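ADP-ribosylating toxin CARDS (Mycoplasma pneumoniae, PDB 4TLV) transfers the ADP-ribosyl group from NAD+ to multiple target proteins and provokes vacuole formation in mammalian cells, serving as the bacterium's main virulence factor. Local coordinates at residues H38-F44 with A226-F230; R115-Q119 with S210-A214; T374-V378 with E417-V422; T386-W392 with L403-L408; N490-H495 with E510-M516. All coordinates share one frame; numbering follows the deposited sequence. Where two conformers were deposited one is given.

Interaction 1: residues H38-F44 with A226-F230; sequences HILSTNF and ASLSF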
# COMPACT_ATOMS: atom_id res chain seq x y z
N HIS A 38 -6.02 -8.19 16.78
CA HIS A 38 -4.83 -7.35 16.64
C HIS A 38 -4.98 -6.33 15.51
O HIS A 38 -4.62 -5.15 15.66
CB HIS A 38 -3.59 -8.21 16.39
CG HIS A 38 -2.37 -7.41 16.07
ND1 HIS A 38 -1.77 -6.59 17.00
CD2 HIS A 38 -1.69 -7.24 14.91
CE1 HIS A 38 -0.76 -5.96 16.43
NE2 HIS A 38 -0.68 -6.34 15.16
N ILE A 39 -5.51 -6.78 14.38
CA ILE A 39 -5.77 -5.91 13.24
C ILE A 39 -6.84 -4.87 13.58
O ILE A 39 -6.73 -3.70 13.19
CB ILE A 39 -6.26 -6.73 12.01
CG1 ILE A 39 -5.14 -7.64 11.50
CG2 ILE A 39 -6.72 -5.80 10.91
CD1 ILE A 39 -3.85 -6.89 11.16
N LEU A 40 -7.85 -5.29 14.34
CA LEU A 40 -8.99 -4.42 14.63
C LEU A 40 -8.91 -3.72 15.98
O LEU A 40 -9.82 -2.98 16.37
CB LEU A 40 -10.30 -5.22 14.53
CG LEU A 40 -10.58 -5.89 13.20
CD1 LEU A 40 -11.81 -6.79 13.31
CD2 LEU A 40 -10.79 -4.81 12.13
N SER A 41 -7.82 -3.96 16.72
CA SER A 41 -7.61 -3.35 18.03
C SER A 41 -8.78 -3.60 19.00
O SER A 41 -9.14 -2.73 19.79
CB SER A 41 -7.32 -1.84 17.94
OG SER A 41 -6.21 -1.56 17.09
N THR A 42 -9.37 -4.79 18.91
CA THR A 42 -10.48 -5.16 19.79
C THR A 42 -10.03 -5.23 21.25
O THR A 42 -9.05 -5.91 21.56
CB THR A 42 -11.02 -6.55 19.42
OG1 THR A 42 -11.29 -6.58 18.02
CG2 THR A 42 -12.31 -6.86 20.21
N ASN A 43 -10.77 -4.56 22.14
CA ASN A 43 -10.42 -4.55 23.57
C ASN A 43 -8.91 -4.40 23.73
O ASN A 43 -8.26 -5.24 24.37
CB ASN A 43 -10.88 -5.84 24.26
CG ASN A 43 -12.38 -6.06 24.19
OD1 ASN A 43 -13.14 -4.97 24.19
ND2 ASN A 43 -12.85 -7.20 24.14
N PHE A 44 -8.38 -3.33 23.15
CA PHE A 44 -6.94 -3.16 22.95
C PHE A 44 -6.13 -3.27 24.23
O PHE A 44 -6.51 -2.75 25.29
CB PHE A 44 -6.68 -1.80 22.30
CG PHE A 44 -5.23 -1.54 21.99
CD1 PHE A 44 -4.61 -2.22 20.95
CD2 PHE A 44 -4.50 -0.62 22.72
CE1 PHE A 44 -3.27 -1.98 20.64
CE2 PHE A 44 -3.16 -0.37 22.42
CZ PHE A 44 -2.55 -1.05 21.39
N ALA A 226 -5.81 4.34 11.76
CA ALA A 226 -4.62 3.63 12.24
C ALA A 226 -5.06 2.61 13.27
O ALA A 226 -6.01 2.86 14.01
CB ALA A 226 -3.60 4.62 12.86
N SER A 227 -4.40 1.46 13.34
CA SER A 227 -4.69 0.59 14.49
C SER A 227 -4.03 1.18 15.72
O SER A 227 -3.04 1.91 15.64
CB SER A 227 -4.22 -0.85 14.27
OG SER A 227 -2.88 -0.86 13.88
N LEU A 228 -4.58 0.84 16.88
CA LEU A 228 -4.00 1.32 18.12
C LEU A 228 -2.59 0.76 18.37
O LEU A 228 -1.80 1.37 19.10
CB LEU A 228 -4.94 1.02 19.29
CG LEU A 228 -6.14 1.98 19.44
CD1 LEU A 228 -7.04 2.03 18.19
CD2 LEU A 228 -6.95 1.62 20.69
N SER A 229 -2.25 -0.37 17.77
CA SER A 229 -0.95 -0.94 17.99
C SER A 229 0.13 0.09 17.34
O SER A 229 1.26 0.17 17.82
CB SER A 229 -0.77 -2.35 17.41
OG SER A 229 -1.03 -2.35 16.02
N PHE A 230 -0.26 0.81 16.30
CA PHE A 230 0.58 1.85 15.71
C PHE A 230 0.47 3.17 16.50
O PHE A 230 1.49 3.78 16.87
CB PHE A 230 0.22 2.09 14.23
CG PHE A 230 0.85 1.10 13.28
CD1 PHE A 230 0.42 -0.22 13.24
CD2 PHE A 230 1.86 1.49 12.42
CE1 PHE A 230 1.01 -1.15 12.38
CE2 PHE A 230 2.46 0.56 11.54
CZ PHE A 230 2.04 -0.76 11.53
O HOH W 1 -2.61 -3.69 13.71
O HOH W 2 -4.13 -3.20 17.42
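Ser-41 and Leu-228 bring the two backbones closest, their CA atoms 5.9 Å apart, where one helix has just ended and another begins. Ser-41 leaves helical geometry with a positive phi of 54°, and its hydroxyl faces the first turn of helix 228-231. Ser-227, at the N-cap position, makes no capping bond with its own side chain; Ser-41 OG takes the N-H of Leu-228, the first helical residue, at 2.9 Å from Leu-228 N. Water 2 joins the same hydroxyl to His-38 O, lying 2.7 Å from Ser-41 OG. Three residues further on, Phe-44 comes back to the same helix start: with CG anti to N (chi1 -177°), its ring lies against Leu-228. Leu-228 CB sits over the middle of one face, 3.5 Å from the centroid and almost straight above it, a CH-pi contact. Around this pair, His-38 NE2 bonds to Glu-134 of strand 134-138, Phe-44 meets Trp-235 edge-to-face, and Leu-40 shares a backbone hydrogen bond with Ser-216 of strand 214-219.

Interaction 2: residues R115-Q119 with S210-A214; sequences REMAQ and SIPQA
The methyl CE of Met-117 approaches the carbonyl oxygen of the flat Pro-212 to Gln-213 peptide from above its plane and out beyond the oxygen, CE 3.3 Å from Pro-212 O. That oxygen is buried by the contact and has no polar partner anywhere in the model; what it meets across this contact is the Met-117 methyl. The same CE also touches Gln-213 CG at 3.9 Å. Met-117 reaches this far because its chain runs out extended from CB and then bends at its last torsion (chi3 64°), which turns CE back toward the loop. The ring of Pro-212, by contrast, is directed to the other side, against Phe-36, Glu-37 and Leu-40 of helix 35-40. Ile-211 provides the rest of the apolar contact by splitting its branches between two neighbouring helix residues: CG2 lies 3.8 Å from Met-117 CB, while CD1 lies 3.6 Å from Ala-118 CB. The small Ala-118 lets the loop come near, with its CA 6.0 Å from that of Ile-211. The arrangement is helix-on-loop packing, apolar apart from the approach of CE to Pro-212 O, with no hydrogen bond between the two segments: the start of helix 115-126 in the ADP-ribosyltransferase domain, of the pertussis toxin subunit 1 family, is fitted to the loop between strands 207-210 and 214-219, which lies in a region inferred to form the NAD+-binding pocket.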
# COMPACT_ATOMS: atom_id res chain seq x y z
N ARG A 115 -18.17 -16.16 8.90
CA ARG A 115 -17.43 -15.74 7.72
C ARG A 115 -17.77 -14.32 7.26
O ARG A 115 -16.88 -13.57 6.85
CB ARG A 115 -17.60 -16.73 6.58
CG ARG A 115 -16.76 -16.35 5.35
CD ARG A 115 -16.79 -17.43 4.30
NE ARG A 115 -18.05 -17.47 3.57
CZ ARG A 115 -18.30 -18.33 2.59
NH1 ARG A 115 -17.38 -19.21 2.22
NH2 ARG A 115 -19.46 -18.31 1.95
N GLU A 116 -19.04 -13.95 7.31
CA GLU A 116 -19.44 -12.60 6.92
C GLU A 116 -18.68 -11.56 7.75
O GLU A 116 -18.13 -10.60 7.21
CB GLU A 116 -20.96 -12.40 7.06
CG GLU A 116 -21.45 -11.01 6.65
CD GLU A 116 -22.96 -10.80 6.86
OE1 GLU A 116 -23.63 -11.72 7.39
OE2 GLU A 116 -23.47 -9.72 6.48
N MET A 117 -18.63 -11.77 9.06
CA MET A 117 -17.88 -10.87 9.94
C MET A 117 -16.39 -10.87 9.63
O MET A 117 -15.74 -9.82 9.65
CB MET A 117 -18.10 -11.26 11.40
CG MET A 117 -19.52 -11.08 11.89
SD MET A 117 -19.77 -11.84 13.52
CE MET A 117 -18.67 -10.87 14.57
N ALA A 118 -15.82 -12.05 9.37
CA ALA A 118 -14.39 -12.14 9.09
C ALA A 118 -14.07 -11.38 7.81
O ALA A 118 -13.03 -10.72 7.71
CB ALA A 118 -13.94 -13.59 8.98
N GLN A 119 -14.95 -11.47 6.82
CA GLN A 119 -14.74 -10.77 5.56
C GLN A 119 -14.82 -9.24 5.71
O GLN A 119 -14.15 -8.50 4.98
CB GLN A 119 -15.69 -11.30 4.46
CG GLN A 119 -15.25 -12.70 4.01
CD GLN A 119 -16.24 -13.38 3.10
OE1 GLN A 119 -15.88 -14.56 2.61
NE2 GLN A 119 -17.33 -12.84 2.83
N SER A 210 -11.52 -17.02 15.93
CA SER A 210 -12.44 -16.28 16.77
C SER A 210 -12.54 -14.85 16.27
O SER A 210 -11.64 -14.04 16.51
CB SER A 210 -11.97 -16.27 18.23
OG SER A 210 -11.88 -17.58 18.75
N ILE A 211 -13.63 -14.54 15.57
CA ILE A 211 -13.84 -13.22 15.01
C ILE A 211 -14.54 -12.32 16.02
O ILE A 211 -15.63 -12.66 16.50
CB ILE A 211 -14.72 -13.30 13.74
CG1 ILE A 211 -14.28 -14.47 12.87
CG2 ILE A 211 -14.70 -11.97 12.99
CD1 ILE A 211 -12.83 -14.37 12.34
N PRO A 212 -13.94 -11.16 16.33
CA PRO A 212 -14.51 -10.25 17.32
C PRO A 212 -15.72 -9.48 16.78
O PRO A 212 -15.89 -9.34 15.57
CB PRO A 212 -13.35 -9.29 17.61
CG PRO A 212 -12.56 -9.27 16.34
CD PRO A 212 -12.68 -10.65 15.74
N GLN A 213 -16.56 -8.97 17.67
CA GLN A 213 -17.74 -8.24 17.26
C GLN A 213 -17.47 -6.75 17.10
O GLN A 213 -18.27 -6.04 16.48
CB GLN A 213 -18.87 -8.45 18.27
CG GLN A 213 -19.36 -9.88 18.30
CD GLN A 213 -20.48 -10.08 19.30
OE1 GLN A 213 -20.25 -10.09 20.51
NE2 GLN A 213 -21.70 -10.24 18.80
N ALA A 214 -16.35 -6.28 17.65
CA ALA A 214 -16.07 -4.84 17.68
C ALA A 214 -14.63 -4.49 17.34
O ALA A 214 -13.72 -5.33 17.42
CB ALA A 214 -16.45 -4.26 19.03

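Interaction 3: residues T374-V378 with E417-V422; sequences TQFRV and ELQIIV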
# COMPACT_ATOMS: atom_id res chain seq x y z
N THR A 374 8.47 25.10 4.64
CA THR A 374 7.66 25.59 3.53
C THR A 374 8.13 25.11 2.18
O THR A 374 7.44 25.31 1.19
CB THR A 374 7.70 27.12 3.42
OG1 THR A 374 9.06 27.53 3.22
CG2 THR A 374 7.12 27.77 4.65
N GLN A 375 9.33 24.53 2.13
CA GLN A 375 9.90 24.06 0.86
C GLN A 375 10.18 22.56 0.96
O GLN A 375 10.85 22.11 1.89
CB GLN A 375 11.19 24.81 0.54
CG GLN A 375 10.99 26.31 0.42
CD GLN A 375 12.27 27.10 0.63
OE1 GLN A 375 13.35 26.53 0.74
NE2 GLN A 375 12.14 28.42 0.71
N PHE A 376 9.68 21.80 0.00
CA PHE A 376 9.70 20.34 0.11
C PHE A 376 10.33 19.67 -1.11
O PHE A 376 9.91 19.90 -2.23
CB PHE A 376 8.27 19.83 0.32
CG PHE A 376 7.67 20.24 1.64
CD1 PHE A 376 7.19 21.52 1.83
CD2 PHE A 376 7.57 19.33 2.68
CE1 PHE A 376 6.63 21.90 3.06
CE2 PHE A 376 7.02 19.70 3.90
CZ PHE A 376 6.56 20.99 4.08
N ARG A 377 11.33 18.84 -0.85
CA ARG A 377 11.93 18.01 -1.87
C ARG A 377 11.04 16.79 -2.08
O ARG A 377 10.56 16.19 -1.13
CB ARG A 377 13.33 17.58 -1.45
CG ARG A 377 13.94 16.42 -2.28
CD ARG A 377 15.41 16.22 -1.87
NE ARG A 377 16.23 17.37 -2.28
CZ ARG A 377 17.31 17.82 -1.63
NH1 ARG A 377 17.71 17.24 -0.50
NH2 ARG A 377 17.98 18.85 -2.11
N VAL A 378 10.81 16.45 -3.34
CA VAL A 378 9.94 15.31 -3.66
C VAL A 378 10.82 14.23 -4.26
O VAL A 378 11.44 14.44 -5.30
CB VAL A 378 8.85 15.74 -4.65
CG1 VAL A 378 7.98 14.54 -5.08
CG2 VAL A 378 7.99 16.83 -4.02
N GLU A 417 16.70 21.36 -9.82
CA GLU A 417 15.70 20.77 -8.94
C GLU A 417 14.51 21.69 -8.70
O GLU A 417 14.65 22.91 -8.63
CB GLU A 417 16.32 20.33 -7.61
CG GLU A 417 15.32 19.55 -6.72
CD GLU A 417 15.81 19.28 -5.30
OE1 GLU A 417 16.99 19.59 -4.99
OE2 GLU A 417 15.01 18.75 -4.50
N LEU A 418 13.34 21.08 -8.60
CA LEU A 418 12.09 21.75 -8.29
C LEU A 418 11.65 21.27 -6.92
O LEU A 418 11.69 20.07 -6.64
CB LEU A 418 11.02 21.35 -9.29
CG LEU A 418 11.25 21.73 -10.74
CD1 LEU A 418 10.39 20.85 -11.62
CD2 LEU A 418 10.92 23.19 -10.91
N GLN A 419 11.21 22.19 -6.09
CA GLN A 419 10.72 21.84 -4.77
C GLN A 419 9.33 22.43 -4.61
O GLN A 419 9.02 23.49 -5.16
CB GLN A 419 11.68 22.34 -3.68
CG GLN A 419 13.05 21.64 -3.74
CD GLN A 419 13.97 22.02 -2.60
OE1 GLN A 419 13.71 22.95 -1.85
NE2 GLN A 419 15.07 21.27 -2.46
N ILE A 420 8.48 21.74 -3.87
CA ILE A 420 7.14 22.24 -3.64
C ILE A 420 7.21 23.43 -2.71
O ILE A 420 7.89 23.39 -1.70
CB ILE A 420 6.22 21.17 -3.03
CG1 ILE A 420 6.11 20.01 -4.03
CG2 ILE A 420 4.85 21.78 -2.71
CD1 ILE A 420 5.07 18.99 -3.69
N ILE A 421 6.50 24.50 -3.05
CA ILE A 421 6.45 25.66 -2.17
C ILE A 421 5.05 25.79 -1.59
O ILE A 421 4.06 25.73 -2.31
CB ILE A 421 6.88 26.95 -2.90
CG1 ILE A 421 5.97 27.19 -4.10
CG2 ILE A 421 8.34 26.82 -3.34
CD1 ILE A 421 6.19 28.54 -4.81
N VAL A 422 4.99 25.97 -0.28
CA VAL A 422 3.72 26.04 0.42
C VAL A 422 3.48 27.45 0.92
O VAL A 422 4.28 28.01 1.67
CB VAL A 422 3.71 25.08 1.63
CG1 VAL A 422 2.43 25.28 2.45
CG2 VAL A 422 3.82 23.63 1.15
O HOH W 3 12.64 17.86 -5.29
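Ile-420 lies at the apolar centre, between Phe-376 and Val-378 of the facing strand. Its CD1 meets Val-378 CG2 at 3.6 Å, while its CB lies beside Phe-376 CB. Farther along, Val-422 CG2 approaches the Phe-376 ring obliquely, 3.8 Å from CE1. The strands are antiparallel and twisted against each other, the directions of their short segments 130° apart. Phe-376 and Ile-420 form the hydrogen-bonded pair, with Ile-420 N to Phe-376 O at 2.8 Å, and Val-422 N bonds to Thr-374 O. At the polar edge Arg-377 grips Glu-417 side-on. Arg-377 NE reaches Glu-417 OE2 at 2.9 Å and NH2 reaches OE1 of the same carboxylate at 3.1 Å, and the guanidinium and carboxylate planes are only 26° apart. The bend at chi3 (-68°) swings the arginine head into this position. Glu-417 OE2 also accepts a hydrogen bond from water 3, at 2.7 Å, and a weak bond from Gln-419 NE2. With so many donors around a buried carboxylate in this D2 trefoil domain, Glu-417 is probably held in its ionised form.

Interaction 4: residues T386-W392 with L403-L408; sequences TENGLFW and LYVCPL
Phe-391 and Cys-406 make the tight part of this beta hairpin. Phe-391 CD1 is 3.5 Å from Cys-406 CB, and Cys-406 SG stands obliquely off the ring, 4.3 Å from its centroid, in a sulfur-aromatic contact. On the other face of the sheet, Leu-390 packs against Val-405 and Leu-403, its CB 4.0 Å from Leu-403 CD1. Backbone bonds of two hydrogen-bonded pairs keep the register: Phe-391 N to Tyr-404 O at 2.9 Å, and Cys-406 N to Gly-389 O at 3.1 Å. Toward Thr-386 and Glu-387, both exposed, the packing is looser: Thr-386 CG2 merely touches Pro-407 CB at 4.0 Å, although Leu-408 CD1 still crosses Glu-387 CB at 3.7 Å and Leu-408 N bonds to Glu-387 O. The buried Asn-388 ties this end down: its amide, turned back by chi1 71°, bonds through ND2 to Thr-386 O at 2.8 Å. In the D2 trefoil, strand 388-393 runs between strands 401-407 and 415-421; strand 348-354 flanks 401-407, meeting Leu-403 and Val-405, and Trp-392 NE1 hydrogen-bonds to Glu-416.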
# COMPACT_ATOMS: atom_id res chain seq x y z
N THR A 386 19.33 6.36 -2.64
CA THR A 386 19.98 7.44 -3.39
C THR A 386 19.19 8.74 -3.27
O THR A 386 18.04 8.82 -3.72
CB THR A 386 20.13 7.10 -4.88
OG1 THR A 386 20.95 5.94 -5.05
CG2 THR A 386 20.76 8.26 -5.61
N GLU A 387 19.81 9.76 -2.68
CA GLU A 387 19.14 11.04 -2.54
C GLU A 387 18.78 11.52 -3.93
O GLU A 387 19.60 11.48 -4.85
CB GLU A 387 20.05 12.04 -1.84
CG GLU A 387 20.38 11.66 -0.41
CD GLU A 387 21.22 12.72 0.29
OE1 GLU A 387 21.90 13.50 -0.41
OE2 GLU A 387 21.22 12.76 1.54
N ASN A 388 17.54 11.98 -4.08
CA ASN A 388 17.03 12.34 -5.39
C ASN A 388 15.87 13.33 -5.27
O ASN A 388 15.33 13.56 -4.17
CB ASN A 388 16.60 11.09 -6.15
CG ASN A 388 15.33 10.45 -5.57
OD1 ASN A 388 14.23 10.75 -6.01
ND2 ASN A 388 15.49 9.55 -4.60
N GLY A 389 15.50 13.93 -6.39
CA GLY A 389 14.45 14.94 -6.40
C GLY A 389 13.85 15.15 -7.78
O GLY A 389 14.27 14.54 -8.77
N LEU A 390 12.86 16.04 -7.85
CA LEU A 390 12.24 16.38 -9.12
C LEU A 390 13.07 17.44 -9.83
O LEU A 390 13.65 18.32 -9.18
CB LEU A 390 10.82 16.91 -8.89
CG LEU A 390 9.76 15.95 -8.36
CD1 LEU A 390 8.45 16.73 -8.11
CD2 LEU A 390 9.54 14.79 -9.34
N PHE A 391 13.12 17.37 -11.16
CA PHE A 391 13.91 18.30 -11.97
C PHE A 391 13.16 18.72 -13.23
O PHE A 391 12.30 18.00 -13.73
CB PHE A 391 15.24 17.65 -12.38
CG PHE A 391 16.25 17.56 -11.28
CD1 PHE A 391 16.18 16.55 -10.32
CD2 PHE A 391 17.30 18.47 -11.21
CE1 PHE A 391 17.12 16.47 -9.30
CE2 PHE A 391 18.25 18.40 -10.18
CZ PHE A 391 18.17 17.40 -9.23
N TRP A 392 13.49 19.90 -13.75
CA TRP A 392 13.08 20.27 -15.11
C TRP A 392 14.31 20.75 -15.88
O TRP A 392 15.33 21.08 -15.28
CB TRP A 392 11.99 21.34 -15.12
CG TRP A 392 12.48 22.74 -14.81
CD1 TRP A 392 13.07 23.16 -13.66
CD2 TRP A 392 12.42 23.89 -15.68
NE1 TRP A 392 13.37 24.50 -13.75
CE2 TRP A 392 12.99 24.97 -14.98
CE3 TRP A 392 11.94 24.10 -16.97
CZ2 TRP A 392 13.09 26.25 -15.53
CZ3 TRP A 392 12.03 25.37 -17.52
CH2 TRP A 392 12.60 26.43 -16.79
N LEU A 403 8.70 16.68 -16.74
CA LEU A 403 9.12 16.53 -15.35
C LEU A 403 9.97 15.28 -15.20
O LEU A 403 9.58 14.20 -15.64
CB LEU A 403 7.89 16.44 -14.43
CG LEU A 403 8.16 16.23 -12.95
CD1 LEU A 403 8.90 17.43 -12.36
CD2 LEU A 403 6.84 15.96 -12.19
N TYR A 404 11.14 15.42 -14.57
CA TYR A 404 12.07 14.30 -14.41
C TYR A 404 12.38 14.02 -12.95
O TYR A 404 12.11 14.84 -12.08
CB TYR A 404 13.38 14.58 -15.14
CG TYR A 404 13.21 15.02 -16.58
CD1 TYR A 404 12.89 14.11 -17.58
CD2 TYR A 404 13.35 16.36 -16.93
CE1 TYR A 404 12.73 14.52 -18.90
CE2 TYR A 404 13.19 16.78 -18.25
CZ TYR A 404 12.89 15.86 -19.22
OH TYR A 404 12.72 16.28 -20.52
N VAL A 405 12.96 12.85 -12.69
CA VAL A 405 13.52 12.54 -11.39
C VAL A 405 15.00 12.22 -11.62
O VAL A 405 15.33 11.40 -12.49
CB VAL A 405 12.86 11.30 -10.78
CG1 VAL A 405 13.47 11.01 -9.41
CG2 VAL A 405 11.35 11.48 -10.71
N CYS A 406 15.87 12.85 -10.84
CA CYS A 406 17.31 12.63 -10.92
C CYS A 406 17.93 12.50 -9.54
O CYS A 406 17.47 13.13 -8.60
CB CYS A 406 18.01 13.82 -11.59
SG CYS A 406 17.37 14.32 -13.18
N PRO A 407 19.00 11.70 -9.44
CA PRO A 407 19.85 11.76 -8.25
C PRO A 407 20.30 13.21 -8.03
O PRO A 407 20.47 13.95 -9.01
CB PRO A 407 21.06 10.89 -8.63
CG PRO A 407 20.55 9.97 -9.70
CD PRO A 407 19.50 10.76 -10.45
N LEU A 408 20.47 13.62 -6.78
CA LEU A 408 20.90 14.99 -6.50
C LEU A 408 22.34 15.18 -6.95
O LEU A 408 22.74 16.28 -7.32
CB LEU A 408 20.77 15.29 -5.01
CG LEU A 408 19.36 15.19 -4.45
CD1 LEU A 408 19.34 15.48 -2.96
CD2 LEU A 408 18.42 16.12 -5.20

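Interaction 5: residues N490-H495 with E510-M516; sequences NVFFLH and EWLKHDM
His-495 carries its ring anti to its own N (chi1 -178°), while Glu-510 places CG between N and the carbonyl carbon (chi1 58°), and the two side chains therefore run side by side in the same direction. His-495 ND1 donates to the anti lone pair of Glu-510 OE2 at 2.9 Å, with ring and carboxylate nearly coplanar. On the opposite face of the sheet, Leu-494 CD1 lies over the six-membered ring of Trp-511, 4.1 Å from its centroid. These pairs belong to the hairpin of strands 490-495 and 506-512 in the D3 beta-trefoil domain, whose backbone ladder includes Phe-493 N to Leu-512 O at 2.8 Å. Phe-493 is wrapped by the chain beyond Leu-512: the edge of His-514 points at its face, with planes 68° apart, and Met-516 SD sits at its rim, 3.7 Å from CE2, as a Met-aromatic contact. At the far end Lys-513 extends past the Phe-492 ring, CE 3.6 Å from CZ, and NZ donates to Asn-490 OD1 at 2.7 Å. His-514 NE2 hydrogen-bonds to Glu-518, and the imidazole stacks on Phe-524.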
# COMPACT_ATOMS: atom_id res chain seq x y z
N ASN A 490 -11.41 2.28 -21.26
CA ASN A 490 -11.88 0.94 -21.58
C ASN A 490 -11.29 -0.08 -20.61
O ASN A 490 -10.12 -0.42 -20.70
CB ASN A 490 -11.50 0.59 -23.01
CG ASN A 490 -12.25 1.43 -24.04
OD1 ASN A 490 -13.43 1.18 -24.31
ND2 ASN A 490 -11.58 2.44 -24.59
N VAL A 491 -12.12 -0.55 -19.68
CA VAL A 491 -11.69 -1.48 -18.63
C VAL A 491 -12.59 -2.72 -18.66
O VAL A 491 -13.81 -2.61 -18.71
CB VAL A 491 -11.74 -0.80 -17.25
CG1 VAL A 491 -11.40 -1.80 -16.13
CG2 VAL A 491 -10.78 0.40 -17.20
N PHE A 492 -11.97 -3.91 -18.62
CA PHE A 492 -12.70 -5.18 -18.72
C PHE A 492 -12.46 -6.07 -17.51
O PHE A 492 -11.31 -6.21 -17.08
CB PHE A 492 -12.28 -5.93 -19.99
CG PHE A 492 -12.54 -5.15 -21.25
CD1 PHE A 492 -11.65 -4.17 -21.67
CD2 PHE A 492 -13.67 -5.39 -22.01
CE1 PHE A 492 -11.88 -3.46 -22.83
CE2 PHE A 492 -13.91 -4.67 -23.17
CZ PHE A 492 -13.02 -3.70 -23.57
N PHE A 493 -13.52 -6.70 -17.03
CA PHE A 493 -13.50 -7.49 -15.79
C PHE A 493 -13.65 -9.00 -16.03
O PHE A 493 -14.44 -9.43 -16.88
CB PHE A 493 -14.62 -7.02 -14.87
CG PHE A 493 -14.45 -5.60 -14.39
CD1 PHE A 493 -14.81 -4.53 -15.21
CD2 PHE A 493 -13.90 -5.33 -13.15
CE1 PHE A 493 -14.64 -3.21 -14.77
CE2 PHE A 493 -13.72 -4.03 -12.71
CZ PHE A 493 -14.10 -2.96 -13.52
N LEU A 494 -12.91 -9.78 -15.26
CA LEU A 494 -12.87 -11.23 -15.42
C LEU A 494 -14.16 -11.82 -14.89
O LEU A 494 -14.52 -11.58 -13.73
CB LEU A 494 -11.65 -11.82 -14.68
CG LEU A 494 -11.46 -13.34 -14.79
CD1 LEU A 494 -11.25 -13.73 -16.25
CD2 LEU A 494 -10.29 -13.79 -13.95
N HIS A 495 -14.87 -12.55 -15.74
CA HIS A 495 -16.20 -13.04 -15.39
C HIS A 495 -16.32 -14.57 -15.50
O HIS A 495 -15.99 -15.15 -16.53
CB HIS A 495 -17.26 -12.37 -16.28
CG HIS A 495 -18.67 -12.78 -15.96
ND1 HIS A 495 -19.49 -13.40 -16.87
CD2 HIS A 495 -19.40 -12.65 -14.83
CE1 HIS A 495 -20.66 -13.64 -16.32
NE2 HIS A 495 -20.64 -13.19 -15.08
N GLU A 510 -14.68 -14.93 -19.44
CA GLU A 510 -14.72 -13.86 -20.42
C GLU A 510 -14.38 -12.54 -19.74
O GLU A 510 -14.42 -12.45 -18.51
CB GLU A 510 -16.11 -13.76 -21.03
CG GLU A 510 -17.20 -13.53 -19.99
CD GLU A 510 -18.62 -13.74 -20.52
OE1 GLU A 510 -18.81 -13.68 -21.76
OE2 GLU A 510 -19.54 -13.95 -19.70
N TRP A 511 -14.06 -11.53 -20.54
CA TRP A 511 -13.71 -10.21 -20.02
C TRP A 511 -14.74 -9.20 -20.47
O TRP A 511 -14.90 -8.97 -21.66
CB TRP A 511 -12.35 -9.80 -20.57
CG TRP A 511 -11.19 -10.64 -20.10
CD1 TRP A 511 -10.67 -11.74 -20.72
CD2 TRP A 511 -10.39 -10.40 -18.95
NE1 TRP A 511 -9.60 -12.22 -20.00
CE2 TRP A 511 -9.41 -11.41 -18.91
CE3 TRP A 511 -10.42 -9.43 -17.94
CZ2 TRP A 511 -8.44 -11.47 -17.90
CZ3 TRP A 511 -9.46 -9.50 -16.93
CH2 TRP A 511 -8.49 -10.51 -16.93
N LEU A 512 -15.44 -8.58 -19.51
CA LEU A 512 -16.59 -7.74 -19.83
C LEU A 512 -16.48 -6.36 -19.19
O LEU A 512 -16.06 -6.25 -18.05
CB LEU A 512 -17.87 -8.37 -19.29
CG LEU A 512 -18.18 -9.80 -19.73
CD1 LEU A 512 -19.33 -10.35 -18.91
CD2 LEU A 512 -18.50 -9.85 -21.22
N LYS A 513 -16.93 -5.33 -19.90
CA LYS A 513 -17.06 -4.02 -19.25
C LYS A 513 -18.09 -4.12 -18.15
O LYS A 513 -19.06 -4.87 -18.26
CB LYS A 513 -17.45 -2.93 -20.26
CG LYS A 513 -16.37 -2.67 -21.28
CD LYS A 513 -16.68 -1.43 -22.10
CE LYS A 513 -15.57 -1.15 -23.10
NZ LYS A 513 -15.81 0.10 -23.86
N HIS A 514 -17.88 -3.39 -17.06
CA HIS A 514 -18.69 -3.59 -15.88
C HIS A 514 -18.47 -2.42 -14.92
O HIS A 514 -17.46 -1.75 -15.02
CB HIS A 514 -18.27 -4.92 -15.23
CG HIS A 514 -19.18 -5.38 -14.13
ND1 HIS A 514 -20.43 -5.90 -14.37
CD2 HIS A 514 -19.00 -5.42 -12.79
CE1 HIS A 514 -21.00 -6.23 -13.22
NE2 HIS A 514 -20.15 -5.95 -12.25
N ASP A 515 -19.43 -2.18 -14.03
CA ASP A 515 -19.32 -1.12 -13.02
C ASP A 515 -18.24 -1.47 -11.96
O ASP A 515 -18.37 -2.43 -11.21
CB ASP A 515 -20.68 -0.91 -12.36
CG ASP A 515 -20.69 0.24 -11.35
OD1 ASP A 515 -19.61 0.79 -11.02
OD2 ASP A 515 -21.79 0.57 -10.88
N MET A 516 -17.17 -0.68 -11.92
CA MET A 516 -16.11 -0.86 -10.92
C MET A 516 -16.65 -0.93 -9.49
O MET A 516 -16.11 -1.64 -8.66
CB MET A 516 -15.06 0.25 -11.06
CG MET A 516 -13.88 0.13 -10.07
SD MET A 516 -12.77 -1.24 -10.45
CE MET A 516 -11.91 -0.56 -11.85
O HOH W 4 -15.80 -1.28 -17.61

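The five contacts fall into three groups that follow the domains of the toxin. Interactions 1 and 2, with centres 15 Å apart, meet directly: Thr-42 OG1 lies 2.8 Å from Ala-214 O, a probable hydrogen bond. Each also joins the mono-ADP-ribosyltransferase domain to the region inferred to form the NAD+-binding pocket. Interactions 3 and 4, centres 12 Å apart, share one sheet of D2, where Leu-418 N probably bonds to Leu-390 O at 2.8 Å and Leu-408 CD1 packs on Arg-377 CZ at 3.4 Å. Interaction 5 stands alone in D3; its nearest atoms are about 15 Å from interaction 2 and about 24 Å from interaction 4.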